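Local coordinates for interleukin-20 receptor subunit beta (Homo sapiens, PDB 6DF3), which forms, paired with either of two partner receptor subunits, a cell-surface receptor for interleukins 20 and 24, and with one of these partners also for interleukin 19, at residues C[35-40]-C[74-79]; C[67-72]-C[97-102]; C[2-7]-C[89-94]. The protein carries 1 engineered substitution. One frame throughout, in Å; residues are numbered along the deposited sequence.

Interaction 1: residues C[35-40]-C[74-79]; sequences EYQGEY and PYNLRV
Arg78 and Glu35 face each other as an antiparallel hydrogen-bonded pair, their side chains lying side by side and pointing the same way. From CB, Arg78 turns CG between the backbone N and the carbonyl carbon (chi1 64°), 3.8 Å from Glu35 O. The chain then runs extended to Arg78 NE, which packs against Glu35 CB and makes a weak hydrogen bond to Glu35 OE1 (3.2 Å). Arg78 NH2 meets Glu35 OE1 at 2.7 Å, almost straight and in the guanidinium plane, completing a salt bridge; Trp49 and Trp90 add cation-pi contacts. An alanine here would probably leave the Glu35 carboxylate without this positive mate and both tryptophans without their cation. On the same face, Asn76 ND2 donates to Gln37 OE1 (3.1 Å) in the carbonyl plane; Ser42 OG takes a further bond from Asn76 ND2, and Ile48 O and Ser46 O hold Gln37 NE2. Just before helix 39-44, Gly38 CA makes a CH-pi contact over one face of the Tyr75 ring, 3.7 Å from its centroid, and Tyr36 CD2 comes to that ring's edge, 3.8 Å from Tyr75 CE2. The two strands, 31-37 and 74-83, are the central C and F strands of the first fibronectin type III domain.

Interaction 2: residues C[67-72]-C[97-102]; sequences DDITAT and FNRQST. Engineered in segment 97-102: Gln100 (natural residue Asn).
Arg99 reaches Thr72 by setting CG between its backbone N and carbonyl carbon (chi1 72°) and then stretching out to NE, while Thr72 keeps OG1 beside its own backbone N (chi1 -54°). The two side chains cross at about a right angle, and the guanidinium grips a single oxygen side-on: Arg99 NE lies 2.9 Å and Arg99 NH2 3.1 Å from Thr72 OG1, both bonds close to the guanidinium plane. That hydroxyl is also hydrogen-bonded to Ala177 O of the second fibronectin type III domain, so three bonds fix its rotation. The backbone of Thr70 and Ala71 passes over one guanidinium face, with Ala71 N 3.8 Å above its plane over the centre. Two waters bridge the segments: one joins Ile69 O to Arg99 NH1, and another takes the Arg99 N-H (2.9 Å from Arg99 N) while donating to Ala71 O. Ile69 CG2 rests on the aliphatic part of the arginine, 4.0 Å from Arg99 CD. Thr72 CG2 packs on Asn98 OD1 and on OE1 of the engineered Gln100, 3.5 Å from the latter. Asn98 OD1 accepts from Gln100 N in an Asx turn leading into the short 3-10 segment 99-100. Ile178 O accepts from NE2 of the engineered Gln100, and another protein chain packs on Ala71 and Thr72; the site is the interdomain elbow of a two-domain cytokine receptor.

Interaction 3: residues C[2-7]-C[89-94]; sequences PAPQNL and AWSILK
Ala3 to Leu7 runs beside Ala89 to Leu93 in nearly the same direction, 6° apart end to end, with CA atoms 5.6 Å apart at Ala3 and Ala89 and 5.5 Å at Leu7 and Leu93. No backbone-to-backbone hydrogen bond crosses between the two segments; the join is made by side chains meeting backbone or one another, and by one water. Ser91 points its side chain at the N-terminal segment, and Ser91 OG is modelled as a donor to Pro4 O at 2.3 Å, so short that the details of this bond are doubtful. Ala3 CB sits by the same hydroxyl, 3.5 Å from Ser91 OG, and also touches Ala89 O. Further along, Leu7 sends CG anti to its carbonyl carbon (chi1 -87°). Leu7 CD2 lies 3.4 Å from Ser91 O, and Leu7 CD1 packs on Ser91 CB at 4.0 Å. Leu93 has CG anti to its backbone N (chi1 180°), and Leu93 CD1 closes the apolar patch 3.9 Å from Leu7 CB. A water links the segments beyond this point, donating to Leu7 O and accepting from Lys94 N at 3.1 Å. Behind the contact, Pro4 and Leu7 also pack on Val79 and Trp20, while Ser91 and Leu93 pair through their backbones with Val79 and Leu77. The arrangement is that of a fibronectin type III sandwich in which the N-terminal segment, leading into strand 8-12, lies along the edge G strand, 86-98, of the opposite sheet.

All three contacts lie in the first of the two fibronectin type III domains of the extracellular part. Interaction 1 joins central strands of one sheet, whereas interactions 2 and 3 both use strand 86-98, at its end and along its edge. Backbone bonds between strands 74-83 and 86-98 stitch interactions 1 and 3 together; interactions 1 and 2 meet where Tyr75 bonds to Phe97 O and Thr70 N. Interactions 1 and 2 are partly buried and touch another protein chain; interaction 3 is a surface contact that no other chain of the assembly touches. Regular strand bonding inside the sheet thus contrasts with a water-bridged arginine-hydroxyl contact near the domain boundary and a mainly apolar one, with little hydrogen bonding, at the surface edge.

Interaction 1: residues C[35-40]-C[74-79]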
loop_
_atom_site.group_PDB
_atom_site.type_symbol
_atom_site.label_atom_id
_atom_site.label_comp_id
_atom_site.label_asym_id
_atom_site.label_seq_id
_atom_site.Cartn_x
_atom_site.Cartn_y
_atom_site.Cartn_z
ATOM N N GLU C 35 15.040 -20.901 5.110
ATOM C CA GLU C 35 15.478 -19.512 5.213
ATOM C C GLU C 35 15.707 -18.919 3.827
ATOM O O GLU C 35 15.858 -19.679 2.887
ATOM C CB GLU C 35 16.746 -19.435 6.011
ATOM C CG GLU C 35 16.499 -19.829 7.445
ATOM C CD GLU C 35 17.751 -19.704 8.300
ATOM O OE1 GLU C 35 18.866 -19.597 7.735
ATOM O OE2 GLU C 35 17.613 -19.751 9.554
ATOM N N TYR C 36 15.718 -17.579 3.711
ATOM C CA TYR C 36 15.848 -16.899 2.399
ATOM C C TYR C 36 16.693 -15.671 2.503
ATOM O O TYR C 36 16.958 -15.179 3.618
ATOM C CB TYR C 36 14.465 -16.489 1.880
ATOM C CG TYR C 36 13.738 -15.394 2.691
ATOM C CD1 TYR C 36 13.028 -15.698 3.793
ATOM C CD2 TYR C 36 13.819 -14.055 2.332
ATOM C CE1 TYR C 36 12.338 -14.722 4.539
ATOM C CE2 TYR C 36 13.181 -13.042 3.060
ATOM C CZ TYR C 36 12.433 -13.391 4.158
ATOM O OH TYR C 36 11.851 -12.436 4.925
ATOM N N GLN C 37 17.165 -15.231 1.355
ATOM C CA GLN C 37 17.768 -13.929 1.130
ATOM C C GLN C 37 17.162 -13.355 -0.125
ATOM O O GLN C 37 17.019 -14.063 -1.146
ATOM C CB GLN C 37 19.236 -14.078 0.710
ATOM C CG GLN C 37 20.081 -14.678 1.782
ATOM C CD GLN C 37 21.565 -14.679 1.449
ATOM O OE1 GLN C 37 21.941 -15.008 0.329
ATOM N NE2 GLN C 37 22.390 -14.398 2.426
ATOM N N GLY C 38 16.810 -12.088 -0.091
ATOM C CA GLY C 38 16.494 -11.382 -1.344
ATOM C C GLY C 38 17.808 -11.021 -1.960
ATOM O O GLY C 38 18.867 -11.250 -1.366
ATOM N N GLU C 39 17.752 -10.457 -3.139
ATOM C CA GLU C 39 18.925 -9.938 -3.805
ATOM C C GLU C 39 19.679 -8.876 -2.982
ATOM O O GLU C 39 20.895 -8.749 -3.106
ATOM C CB GLU C 39 18.513 -9.314 -5.126
ATOM C CG GLU C 39 19.693 -8.924 -5.966
ATOM C CD GLU C 39 19.319 -8.270 -7.311
ATOM O OE1 GLU C 39 18.169 -7.774 -7.497
ATOM O OE2 GLU C 39 20.194 -8.291 -8.217
ATOM N N TYR C 40 18.960 -8.024 -2.246
ATOM C CA TYR C 40 19.630 -7.143 -1.405
ATOM C C TYR C 40 20.640 -7.961 -0.505
ATOM O O TYR C 40 21.835 -7.671 -0.480
ATOM C CB TYR C 40 18.690 -6.378 -0.481
ATOM C CG TYR C 40 19.480 -5.498 0.484
ATOM C CD1 TYR C 40 20.229 -4.425 0.029
ATOM C CD2 TYR C 40 19.547 -5.794 1.813
ATOM C CE1 TYR C 40 20.959 -3.596 0.885
ATOM C CE2 TYR C 40 20.305 -4.997 2.700
ATOM C CZ TYR C 40 21.020 -3.924 2.219
ATOM O OH TYR C 40 21.703 -3.172 3.092
ATOM N N PRO C 74 15.485 -11.593 -7.684
ATOM C CA PRO C 74 15.785 -12.988 -7.384
ATOM C C PRO C 74 16.084 -13.198 -5.920
ATOM O O PRO C 74 16.789 -12.400 -5.345
ATOM C CB PRO C 74 17.068 -13.324 -8.228
ATOM C CG PRO C 74 17.626 -11.969 -8.619
ATOM C CD PRO C 74 16.526 -10.928 -8.495
ATOM N N TYR C 75 15.619 -14.326 -5.387
ATOM C CA TYR C 75 15.718 -14.738 -4.013
ATOM C C TYR C 75 16.454 -16.100 -3.954
ATOM O O TYR C 75 16.171 -16.987 -4.729
ATOM C CB TYR C 75 14.292 -14.925 -3.411
ATOM C CG TYR C 75 13.686 -13.705 -2.831
ATOM C CD1 TYR C 75 13.077 -12.783 -3.658
ATOM C CD2 TYR C 75 13.701 -13.464 -1.458
ATOM C CE1 TYR C 75 12.496 -11.601 -3.148
ATOM C CE2 TYR C 75 13.135 -12.280 -0.924
ATOM C CZ TYR C 75 12.523 -11.340 -1.768
ATOM O OH TYR C 75 11.878 -10.184 -1.320
ATOM N N ASN C 76 17.366 -16.229 -3.024
ATOM C CA ASN C 76 17.927 -17.461 -2.602
ATOM C C ASN C 76 17.085 -18.030 -1.510
ATOM O O ASN C 76 16.591 -17.310 -0.661
ATOM C CB ASN C 76 19.349 -17.248 -2.050
ATOM C CG ASN C 76 20.274 -16.595 -3.054
ATOM O OD1 ASN C 76 20.097 -16.740 -4.250
ATOM N ND2 ASN C 76 21.233 -15.822 -2.552
ATOM N N LEU C 77 17.002 -19.342 -1.502
ATOM C CA LEU C 77 16.254 -20.099 -0.513
ATOM C C LEU C 77 17.126 -21.305 -0.110
ATOM O O LEU C 77 17.871 -21.831 -0.918
ATOM C CB LEU C 77 14.973 -20.548 -1.153
ATOM C CG LEU C 77 13.927 -19.444 -1.366
ATOM C CD1 LEU C 77 12.949 -19.913 -2.424
ATOM C CD2 LEU C 77 13.222 -19.236 -0.045
ATOM N N ARG C 78 17.111 -21.657 1.172
ATOM C CA ARG C 78 17.765 -22.845 1.638
ATOM C C ARG C 78 16.940 -23.579 2.674
ATOM O O ARG C 78 16.164 -22.987 3.407
ATOM C CB ARG C 78 19.116 -22.507 2.217
ATOM C CG ARG C 78 19.086 -21.628 3.434
ATOM C CD ARG C 78 20.510 -21.399 3.964
ATOM N NE ARG C 78 20.485 -20.803 5.279
ATOM C CZ ARG C 78 21.575 -20.440 5.943
ATOM N NH1 ARG C 78 22.778 -20.649 5.453
ATOM N NH2 ARG C 78 21.454 -19.876 7.116
ATOM N N VAL C 79 17.146 -24.860 2.771
ATOM C CA VAL C 79 16.325 -25.678 3.657
ATOM C C VAL C 79 17.160 -26.715 4.377
ATOM O O VAL C 79 18.152 -27.194 3.849
ATOM C CB VAL C 79 15.211 -26.364 2.880
ATOM C CG1 VAL C 79 15.797 -27.331 1.861
ATOM C CG2 VAL C 79 14.240 -27.101 3.818
#

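Interaction 2: residues C[67-72]-C[97-102]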
loop_
_atom_site.group_PDB
_atom_site.type_symbol
_atom_site.label_atom_id
_atom_site.label_comp_id
_atom_site.label_asym_id
_atom_site.label_seq_id
_atom_site.Cartn_x
_atom_site.Cartn_y
_atom_site.Cartn_z
ATOM N N ASP C 67 4.652 -15.256 1.384
ATOM C CA ASP C 67 4.783 -14.081 2.236
ATOM C C ASP C 67 6.213 -13.587 2.466
ATOM O O ASP C 67 6.358 -12.479 2.868
ATOM C CB ASP C 67 4.095 -14.301 3.554
ATOM C CG ASP C 67 2.603 -14.529 3.387
ATOM O OD1 ASP C 67 1.987 -14.242 2.311
ATOM O OD2 ASP C 67 2.088 -15.088 4.323
ATOM N N ASP C 68 7.225 -14.378 2.121
ATOM C CA ASP C 68 8.593 -13.968 2.219
ATOM C C ASP C 68 9.092 -13.323 0.933
ATOM O O ASP C 68 10.036 -12.600 0.957
ATOM C CB ASP C 68 9.458 -15.197 2.476
ATOM C CG ASP C 68 8.979 -16.015 3.685
ATOM O OD1 ASP C 68 8.760 -15.443 4.786
ATOM O OD2 ASP C 68 8.828 -17.256 3.554
ATOM N N ILE C 69 8.518 -13.665 -0.224
ATOM C CA ILE C 69 8.958 -13.089 -1.474
ATOM C C ILE C 69 8.172 -11.791 -1.674
ATOM O O ILE C 69 6.976 -11.858 -1.987
ATOM C CB ILE C 69 8.718 -14.070 -2.658
ATOM C CG1 ILE C 69 9.313 -15.482 -2.411
ATOM C CG2 ILE C 69 9.302 -13.511 -3.938
ATOM C CD1 ILE C 69 10.667 -15.516 -1.833
ATOM N N THR C 70 8.801 -10.617 -1.465
ATOM C CA THR C 70 8.027 -9.356 -1.363
ATOM C C THR C 70 8.562 -8.277 -2.251
ATOM O O THR C 70 8.134 -7.074 -2.200
ATOM C CB THR C 70 8.045 -8.828 0.078
ATOM O OG1 THR C 70 9.354 -8.819 0.511
ATOM C CG2 THR C 70 7.275 -9.725 1.051
ATOM N N ALA C 71 9.444 -8.697 -3.142
ATOM C CA ALA C 71 9.912 -7.854 -4.196
ATOM C C ALA C 71 10.150 -8.671 -5.509
ATOM O O ALA C 71 10.503 -9.861 -5.499
ATOM C CB ALA C 71 11.176 -7.178 -3.747
ATOM N N THR C 72 10.079 -7.986 -6.632
ATOM C CA THR C 72 10.325 -8.625 -7.950
ATOM C C THR C 72 11.862 -8.573 -8.231
ATOM O O THR C 72 12.345 -7.838 -9.077
ATOM C CB THR C 72 9.446 -7.978 -9.020
ATOM O OG1 THR C 72 8.075 -8.028 -8.573
ATOM C CG2 THR C 72 9.529 -8.690 -10.357
ATOM N N PHE C 97 15.159 -17.808 -7.233
ATOM C CA PHE C 97 13.786 -17.611 -7.708
ATOM C C PHE C 97 13.366 -16.096 -7.759
ATOM O O PHE C 97 13.515 -15.344 -6.764
ATOM C CB PHE C 97 12.817 -18.289 -6.734
ATOM C CG PHE C 97 11.384 -18.130 -7.144
ATOM C CD1 PHE C 97 10.916 -18.811 -8.277
ATOM C CD2 PHE C 97 10.539 -17.243 -6.455
ATOM C CE1 PHE C 97 9.616 -18.622 -8.697
ATOM C CE2 PHE C 97 9.229 -17.073 -6.849
ATOM C CZ PHE C 97 8.763 -17.738 -7.981
ATOM N N ASN C 98 12.758 -15.710 -8.874
ATOM C CA ASN C 98 12.230 -14.434 -9.145
ATOM C C ASN C 98 10.738 -14.599 -9.469
ATOM O O ASN C 98 10.364 -15.217 -10.497
ATOM C CB ASN C 98 12.963 -13.786 -10.334
ATOM C CG ASN C 98 12.607 -12.272 -10.497
ATOM O OD1 ASN C 98 11.461 -11.849 -10.262
ATOM N ND2 ASN C 98 13.586 -11.467 -10.886
ATOM N N ARG C 99 9.872 -13.924 -8.696
ATOM C CA ARG C 99 8.448 -14.024 -8.952
ATOM C C ARG C 99 8.011 -13.509 -10.340
ATOM O O ARG C 99 6.915 -13.758 -10.699
ATOM C CB ARG C 99 7.626 -13.379 -7.855
ATOM C CG ARG C 99 7.694 -11.844 -7.842
ATOM C CD ARG C 99 7.132 -11.294 -6.528
ATOM N NE ARG C 99 7.118 -9.837 -6.567
ATOM C CZ ARG C 99 6.556 -9.065 -5.663
ATOM N NH1 ARG C 99 5.856 -9.584 -4.669
ATOM N NH2 ARG C 99 6.680 -7.754 -5.792
ATOM N N GLN C 100 8.830 -12.741 -11.051
ATOM C CA GLN C 100 8.601 -12.378 -12.457
ATOM C C GLN C 100 8.297 -13.658 -13.306
ATOM O O GLN C 100 7.628 -13.613 -14.267
ATOM C CB GLN C 100 9.863 -11.655 -12.956
ATOM C CG GLN C 100 9.928 -11.171 -14.415
ATOM C CD GLN C 100 9.215 -9.833 -14.590
ATOM O OE1 GLN C 100 9.425 -8.891 -13.806
ATOM N NE2 GLN C 100 8.362 -9.736 -15.611
ATOM N N SER C 101 8.820 -14.801 -12.909
ATOM C CA SER C 101 8.608 -16.015 -13.636
ATOM C C SER C 101 7.403 -16.802 -13.139
ATOM O O SER C 101 7.261 -17.926 -13.523
ATOM C CB SER C 101 9.872 -16.844 -13.557
ATOM O OG SER C 101 9.915 -17.438 -12.259
ATOM N N THR C 102 6.509 -16.236 -12.317
ATOM C CA THR C 102 5.356 -17.009 -11.870
ATOM C C THR C 102 4.498 -17.550 -13.086
ATOM O O THR C 102 4.525 -16.944 -14.181
ATOM C CB THR C 102 4.504 -16.276 -10.931
ATOM O OG1 THR C 102 3.615 -17.164 -10.280
ATOM C CG2 THR C 102 3.710 -15.161 -11.602
HETATM O O HOH W 1 5.138 -12.631 -4.119
HETATM O O HOH W 2 10.885 -12.398 -6.422
HETATM O O HOH W 3 8.604 -5.516 -6.383
#

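Interaction 3: residues C[2-7]-C[89-94]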
loop_
_atom_site.group_PDB
_atom_site.type_symbol
_atom_site.label_atom_id
_atom_site.label_comp_id
_atom_site.label_asym_id
_atom_site.label_seq_id
_atom_site.Cartn_x
_atom_site.Cartn_y
_atom_site.Cartn_z
ATOM N N PRO C 2 21.142 -36.815 6.431
ATOM C CA PRO C 2 21.209 -36.317 5.042
ATOM C C PRO C 2 20.540 -34.950 4.848
ATOM O O PRO C 2 19.452 -34.735 5.395
ATOM C CB PRO C 2 20.397 -37.383 4.276
ATOM C CG PRO C 2 20.642 -38.671 5.053
ATOM C CD PRO C 2 21.065 -38.299 6.457
ATOM N N ALA C 3 21.134 -34.039 4.080
ATOM C CA ALA C 3 20.390 -32.799 3.722
ATOM C C ALA C 3 19.313 -33.099 2.688
ATOM O O ALA C 3 19.424 -34.068 1.930
ATOM C CB ALA C 3 21.310 -31.740 3.204
ATOM N N PRO C 4 18.235 -32.305 2.674
ATOM C CA PRO C 4 17.213 -32.488 1.624
ATOM C C PRO C 4 17.778 -32.139 0.239
ATOM O O PRO C 4 18.625 -31.271 0.159
ATOM C CB PRO C 4 16.101 -31.478 2.006
ATOM C CG PRO C 4 16.571 -30.775 3.249
ATOM C CD PRO C 4 17.987 -31.129 3.532
ATOM N N GLN C 5 17.303 -32.817 -0.804
ATOM C CA GLN C 5 17.816 -32.733 -2.159
ATOM C C GLN C 5 16.651 -32.386 -3.075
ATOM O O GLN C 5 15.497 -32.382 -2.636
ATOM C CB GLN C 5 18.449 -34.070 -2.563
ATOM C CG GLN C 5 19.732 -34.478 -1.796
ATOM C CD GLN C 5 20.853 -33.421 -1.859
ATOM O OE1 GLN C 5 21.020 -32.751 -2.873
ATOM N NE2 GLN C 5 21.605 -33.252 -0.763
ATOM N N ASN C 6 16.970 -32.073 -4.334
ATOM C CA ASN C 6 15.992 -31.811 -5.389
ATOM C C ASN C 6 15.081 -30.606 -5.019
ATOM O O ASN C 6 13.880 -30.678 -5.018
ATOM C CB ASN C 6 15.227 -33.106 -5.713
ATOM C CG ASN C 6 16.188 -34.317 -5.936
ATOM O OD1 ASN C 6 16.423 -35.194 -5.053
ATOM N ND2 ASN C 6 16.798 -34.327 -7.111
ATOM N N LEU C 7 15.700 -29.499 -4.666
ATOM C CA LEU C 7 14.972 -28.305 -4.327
ATOM C C LEU C 7 14.498 -27.643 -5.576
ATOM O O LEU C 7 15.300 -27.469 -6.522
ATOM C CB LEU C 7 15.850 -27.289 -3.630
ATOM C CG LEU C 7 15.913 -27.493 -2.125
ATOM C CD1 LEU C 7 16.518 -28.825 -1.766
ATOM C CD2 LEU C 7 16.688 -26.375 -1.505
ATOM N N ALA C 89 23.068 -30.439 7.038
ATOM C CA ALA C 89 23.681 -29.260 6.513
ATOM C C ALA C 89 22.571 -28.486 5.731
ATOM O O ALA C 89 21.467 -29.008 5.519
ATOM C CB ALA C 89 24.851 -29.653 5.625
ATOM N N TRP C 90 22.816 -27.230 5.354
ATOM C CA TRP C 90 21.826 -26.480 4.554
ATOM C C TRP C 90 21.904 -26.911 3.098
ATOM O O TRP C 90 22.993 -27.123 2.598
ATOM C CB TRP C 90 22.076 -24.977 4.606
ATOM C CG TRP C 90 21.761 -24.332 5.907
ATOM C CD1 TRP C 90 22.665 -23.927 6.857
ATOM C CD2 TRP C 90 20.446 -24.012 6.426
ATOM N NE1 TRP C 90 22.003 -23.382 7.911
ATOM C CE2 TRP C 90 20.645 -23.380 7.667
ATOM C CE3 TRP C 90 19.139 -24.187 5.955
ATOM C CZ2 TRP C 90 19.586 -22.949 8.465
ATOM C CZ3 TRP C 90 18.074 -23.750 6.753
ATOM C CH2 TRP C 90 18.313 -23.167 8.015
ATOM N N SER C 91 20.759 -26.998 2.427
ATOM C CA SER C 91 20.708 -27.211 0.980
ATOM C C SER C 91 20.179 -25.911 0.321
ATOM O O SER C 91 19.095 -25.438 0.707
ATOM C CB SER C 91 19.711 -28.310 0.583
ATOM O OG SER C 91 20.178 -29.607 0.677
ATOM N N ILE C 92 20.904 -25.425 -0.682
ATOM C CA ILE C 92 20.614 -24.201 -1.325
ATOM C C ILE C 92 19.888 -24.450 -2.622
ATOM O O ILE C 92 20.252 -25.252 -3.347
ATOM C CB ILE C 92 21.892 -23.374 -1.490
ATOM C CG1 ILE C 92 22.475 -23.177 -0.092
ATOM C CG2 ILE C 92 21.614 -21.994 -2.061
ATOM C CD1 ILE C 92 23.756 -22.388 -0.122
ATOM N N LEU C 93 18.807 -23.740 -2.883
ATOM C CA LEU C 93 18.168 -23.783 -4.212
ATOM C C LEU C 93 19.188 -23.387 -5.312
ATOM O O LEU C 93 19.866 -22.408 -5.170
ATOM C CB LEU C 93 16.951 -22.851 -4.216
ATOM C CG LEU C 93 16.135 -22.712 -5.463
ATOM C CD1 LEU C 93 15.359 -23.974 -5.637
ATOM C CD2 LEU C 93 15.213 -21.491 -5.376
ATOM N N LYS C 94 19.262 -24.162 -6.382
ATOM C CA LYS C 94 20.344 -24.080 -7.375
ATOM C C LYS C 94 20.233 -22.757 -8.137
ATOM O O LYS C 94 21.199 -22.006 -8.154
ATOM C CB LYS C 94 20.292 -25.279 -8.362
ATOM C CG LYS C 94 21.581 -25.490 -9.169
ATOM C CD LYS C 94 21.519 -26.652 -10.186
ATOM C CE LYS C 94 21.195 -28.024 -9.565
ATOM N NZ LYS C 94 22.140 -28.518 -8.516
HETATM O O HOH W 4 17.774 -26.873 -6.673
#